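Local coordinates for hydroxyglutarate synthase (PDB 6W1K), which catalyses the oxygen-dependent decarboxylation and hydroxylation of 2-oxoadipate to (R)-2-hydroxyglutarate, using iron(II), in plant lysine catabolism, at residues 18-29 with 77-85. Numbering follows the deposited sequence.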
# COMPACT_ATOMS: atom_id res chain seq x y z
N ALA A 18 -5.34 6.17 22.37
CA ALA A 18 -4.57 6.32 21.13
C ALA A 18 -4.80 5.16 20.18
O ALA A 18 -4.89 5.35 18.97
CB ALA A 18 -3.10 6.44 21.48
N ASP A 19 -4.85 3.95 20.70
CA ASP A 19 -5.07 2.78 19.85
C ASP A 19 -6.43 2.86 19.18
O ASP A 19 -6.54 2.69 17.95
CB ASP A 19 -4.96 1.51 20.71
CG ASP A 19 -4.96 0.23 19.88
OD1 ASP A 19 -5.96 -0.04 19.17
OD2 ASP A 19 -3.95 -0.51 19.97
N SER A 20 -7.47 3.17 19.96
CA SER A 20 -8.82 3.36 19.42
C SER A 20 -8.87 4.48 18.40
O SER A 20 -9.48 4.35 17.32
CB SER A 20 -9.81 3.66 20.57
OG SER A 20 -9.87 2.58 21.45
N PHE A 21 -8.27 5.61 18.74
CA PHE A 21 -8.29 6.75 17.83
C PHE A 21 -7.55 6.42 16.53
O PHE A 21 -8.05 6.70 15.43
CB PHE A 21 -7.72 7.98 18.53
CG PHE A 21 -7.64 9.17 17.64
CD1 PHE A 21 -8.79 9.74 17.15
CD2 PHE A 21 -6.42 9.68 17.24
CE1 PHE A 21 -8.73 10.82 16.28
CE2 PHE A 21 -6.35 10.76 16.37
CZ PHE A 21 -7.50 11.31 15.88
N PHE A 22 -6.38 5.78 16.64
CA PHE A 22 -5.64 5.41 15.44
C PHE A 22 -6.47 4.54 14.52
O PHE A 22 -6.48 4.74 13.30
CB PHE A 22 -4.35 4.67 15.80
CG PHE A 22 -3.58 4.17 14.58
CD1 PHE A 22 -2.81 5.04 13.85
CD2 PHE A 22 -3.66 2.85 14.18
CE1 PHE A 22 -2.09 4.59 12.74
CE2 PHE A 22 -2.97 2.41 13.06
CZ PHE A 22 -2.18 3.28 12.36
N ARG A 23 -7.23 3.60 15.08
CA ARG A 23 -8.05 2.74 14.24
C ARG A 23 -9.20 3.49 13.57
O ARG A 23 -9.57 3.14 12.44
CB ARG A 23 -8.59 1.57 15.06
CG ARG A 23 -7.47 0.62 15.48
CD ARG A 23 -7.97 -0.47 16.37
NE ARG A 23 -6.91 -1.34 16.88
CZ ARG A 23 -6.47 -2.46 16.27
NH1 ARG A 23 -6.97 -2.81 15.08
NH2 ARG A 23 -5.52 -3.20 16.83
N THR A 24 -9.77 4.52 14.20
CA THR A 24 -10.79 5.30 13.47
C THR A 24 -10.16 6.04 12.29
O THR A 24 -10.83 6.29 11.29
CB THR A 24 -11.52 6.32 14.35
OG1 THR A 24 -10.64 7.40 14.70
CG2 THR A 24 -12.11 5.66 15.58
N VAL A 25 -8.88 6.43 12.40
CA VAL A 25 -8.24 7.14 11.30
C VAL A 25 -8.01 6.20 10.12
O VAL A 25 -8.30 6.55 8.96
CB VAL A 25 -6.91 7.78 11.77
CG1 VAL A 25 -6.18 8.43 10.56
CG2 VAL A 25 -7.12 8.87 12.83
N ILE A 26 -7.47 5.01 10.37
CA ILE A 26 -7.19 4.13 9.24
C ILE A 26 -8.49 3.61 8.69
O ILE A 26 -8.57 3.28 7.50
CB ILE A 26 -6.19 3.00 9.56
CG1 ILE A 26 -6.58 2.16 10.78
CG2 ILE A 26 -4.81 3.60 9.74
CD1 ILE A 26 -5.84 0.81 10.87
N SER A 27 -9.54 3.59 9.51
CA SER A 27 -10.86 3.23 9.02
C SER A 27 -11.37 4.25 8.03
O SER A 27 -11.94 3.89 7.00
CB SER A 27 -11.82 3.07 10.20
OG SER A 27 -13.13 2.91 9.73
N ASN A 28 -11.10 5.54 8.28
CA ASN A 28 -11.51 6.57 7.33
C ASN A 28 -10.67 6.51 6.06
O ASN A 28 -11.20 6.74 4.97
CB ASN A 28 -11.43 7.95 8.00
CG ASN A 28 -12.61 8.18 8.91
OD1 ASN A 28 -13.68 7.67 8.64
ND2 ASN A 28 -12.42 8.91 9.99
N MET A 29 -9.37 6.19 6.16
CA MET A 29 -8.59 5.98 4.95
C MET A 29 -9.22 4.88 4.10
O MET A 29 -9.35 5.01 2.88
CB MET A 29 -7.15 5.64 5.29
CG MET A 29 -6.40 6.74 6.05
SD MET A 29 -4.76 6.16 6.58
CE MET A 29 -3.87 7.68 6.79
N GLU A 77 5.38 10.63 10.09
CA GLU A 77 5.26 11.21 11.42
C GLU A 77 3.94 10.86 12.10
O GLU A 77 3.87 10.69 13.33
CB GLU A 77 5.41 12.73 11.31
CG GLU A 77 5.73 13.45 12.59
CD GLU A 77 5.49 14.96 12.48
OE1 GLU A 77 5.26 15.58 13.55
OE2 GLU A 77 5.53 15.53 11.35
N PHE A 78 2.85 10.80 11.33
CA PHE A 78 1.60 10.33 11.89
C PHE A 78 1.76 8.93 12.46
O PHE A 78 1.39 8.68 13.62
CB PHE A 78 0.50 10.33 10.82
CG PHE A 78 -0.76 9.60 11.26
CD1 PHE A 78 -1.55 10.11 12.27
CD2 PHE A 78 -1.11 8.39 10.68
CE1 PHE A 78 -2.72 9.44 12.70
CE2 PHE A 78 -2.26 7.71 11.09
CZ PHE A 78 -3.05 8.23 12.12
N PHE A 79 2.28 8.00 11.66
CA PHE A 79 2.36 6.60 12.09
C PHE A 79 3.32 6.43 13.26
O PHE A 79 3.02 5.68 14.20
CB PHE A 79 2.71 5.67 10.92
CG PHE A 79 1.63 5.61 9.89
CD1 PHE A 79 0.46 4.91 10.15
CD2 PHE A 79 1.75 6.30 8.69
CE1 PHE A 79 -0.55 4.88 9.27
CE2 PHE A 79 0.71 6.29 7.81
CZ PHE A 79 -0.44 5.58 8.10
N THR A 80 4.46 7.14 13.25
CA THR A 80 5.36 7.04 14.40
C THR A 80 4.80 7.73 15.64
O THR A 80 5.13 7.32 16.76
CB THR A 80 6.77 7.59 14.08
OG1 THR A 80 6.69 8.96 13.65
CG2 THR A 80 7.41 6.74 12.97
N ASP A 81 3.93 8.75 15.50
CA ASP A 81 3.18 9.26 16.64
C ASP A 81 2.28 8.18 17.27
O ASP A 81 2.01 8.20 18.47
CB ASP A 81 2.31 10.44 16.22
CG ASP A 81 3.08 11.76 16.01
OD1 ASP A 81 4.27 11.87 16.39
OD2 ASP A 81 2.45 12.68 15.45
N PHE A 82 1.82 7.22 16.48
CA PHE A 82 1.02 6.10 16.96
C PHE A 82 1.82 4.80 16.99
O PHE A 82 1.28 3.71 16.75
CB PHE A 82 -0.26 6.02 16.12
CG PHE A 82 -1.20 7.16 16.44
CD1 PHE A 82 -1.97 7.14 17.62
CD2 PHE A 82 -1.24 8.30 15.65
CE1 PHE A 82 -2.78 8.22 17.99
CE2 PHE A 82 -2.05 9.38 16.00
CZ PHE A 82 -2.82 9.34 17.16
N GLY A 83 3.08 4.88 17.41
CA GLY A 83 3.84 3.73 17.86
C GLY A 83 4.44 2.87 16.76
O GLY A 83 5.05 1.84 17.07
N TYR A 84 4.32 3.27 15.50
CA TYR A 84 5.00 2.55 14.44
C TYR A 84 6.51 2.82 14.46
O TYR A 84 6.98 3.86 14.93
CB TYR A 84 4.44 2.90 13.07
CG TYR A 84 3.16 2.19 12.73
CD1 TYR A 84 1.98 2.51 13.38
CD2 TYR A 84 3.15 1.16 11.78
CE1 TYR A 84 0.81 1.85 13.07
CE2 TYR A 84 1.99 0.49 11.48
CZ TYR A 84 0.81 0.86 12.11
OH TYR A 84 -0.36 0.20 11.82
N VAL A 85 7.25 1.84 13.96
CA VAL A 85 8.70 1.80 14.04
C VAL A 85 9.23 1.73 12.62
O VAL A 85 8.87 0.81 11.88
CB VAL A 85 9.18 0.58 14.85
CG1 VAL A 85 10.71 0.46 14.94
CG2 VAL A 85 8.60 0.62 16.28
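Phe78 meets Phe22 and Val25 with the far end of its ring, a worked example of how two helical segments, 18-29 and 77-81, whose axes come no nearer than 11.7 Å, can be joined by aromatic side chains. The Phe78 and Phe22 planes are nearly parallel, 22° apart, but slid until they barely overlap, with Phe78 CE2 3.5 Å from Phe22 CE1; Val25 CG1 packs against Phe78 CZ. Phe79 CD1 lies 3.6 Å from Phe22 CE1, at the rim of the Phe22 ring, the planes 77° apart and neither ring over the other's face. Phe82, where the helix ends, lays CB against Phe22 CD1, and Phe82 CZ reaches the edge of Phe21, 3.6 Å from Phe21 CD2; Ala18 CB and Ala18 O lie by Phe82 CE1. Gly83, with positive phi, closes a Schellman motif, its N bonding to Thr80 O and Tyr84 N to Phe79 O. Beyond this turn Tyr84 CE1 comes within 3.4 Å of Phe22 CZ, while its hydroxyl is hydrogen-bonded to Pro120 O. These five rings and Phe21 form an aromatic cluster joining helix 16-36 to the C-terminal end of helix 72-81; Phe79 and Tyr84 also touch Ile122 of sheet strand 121-127. With CG anti to the backbone N (chi1 176°), Phe22 extends its ring among Phe78, Phe79, Phe82 and Tyr84; an alanine here is likely to leave a gap between these four rings and let them shift. No hydrogen bond or salt bridge crosses between 18-29 and 77-85, so their direct contact is mainly apolar packing on aromatic rings, and their fit depends on shape rather than charge.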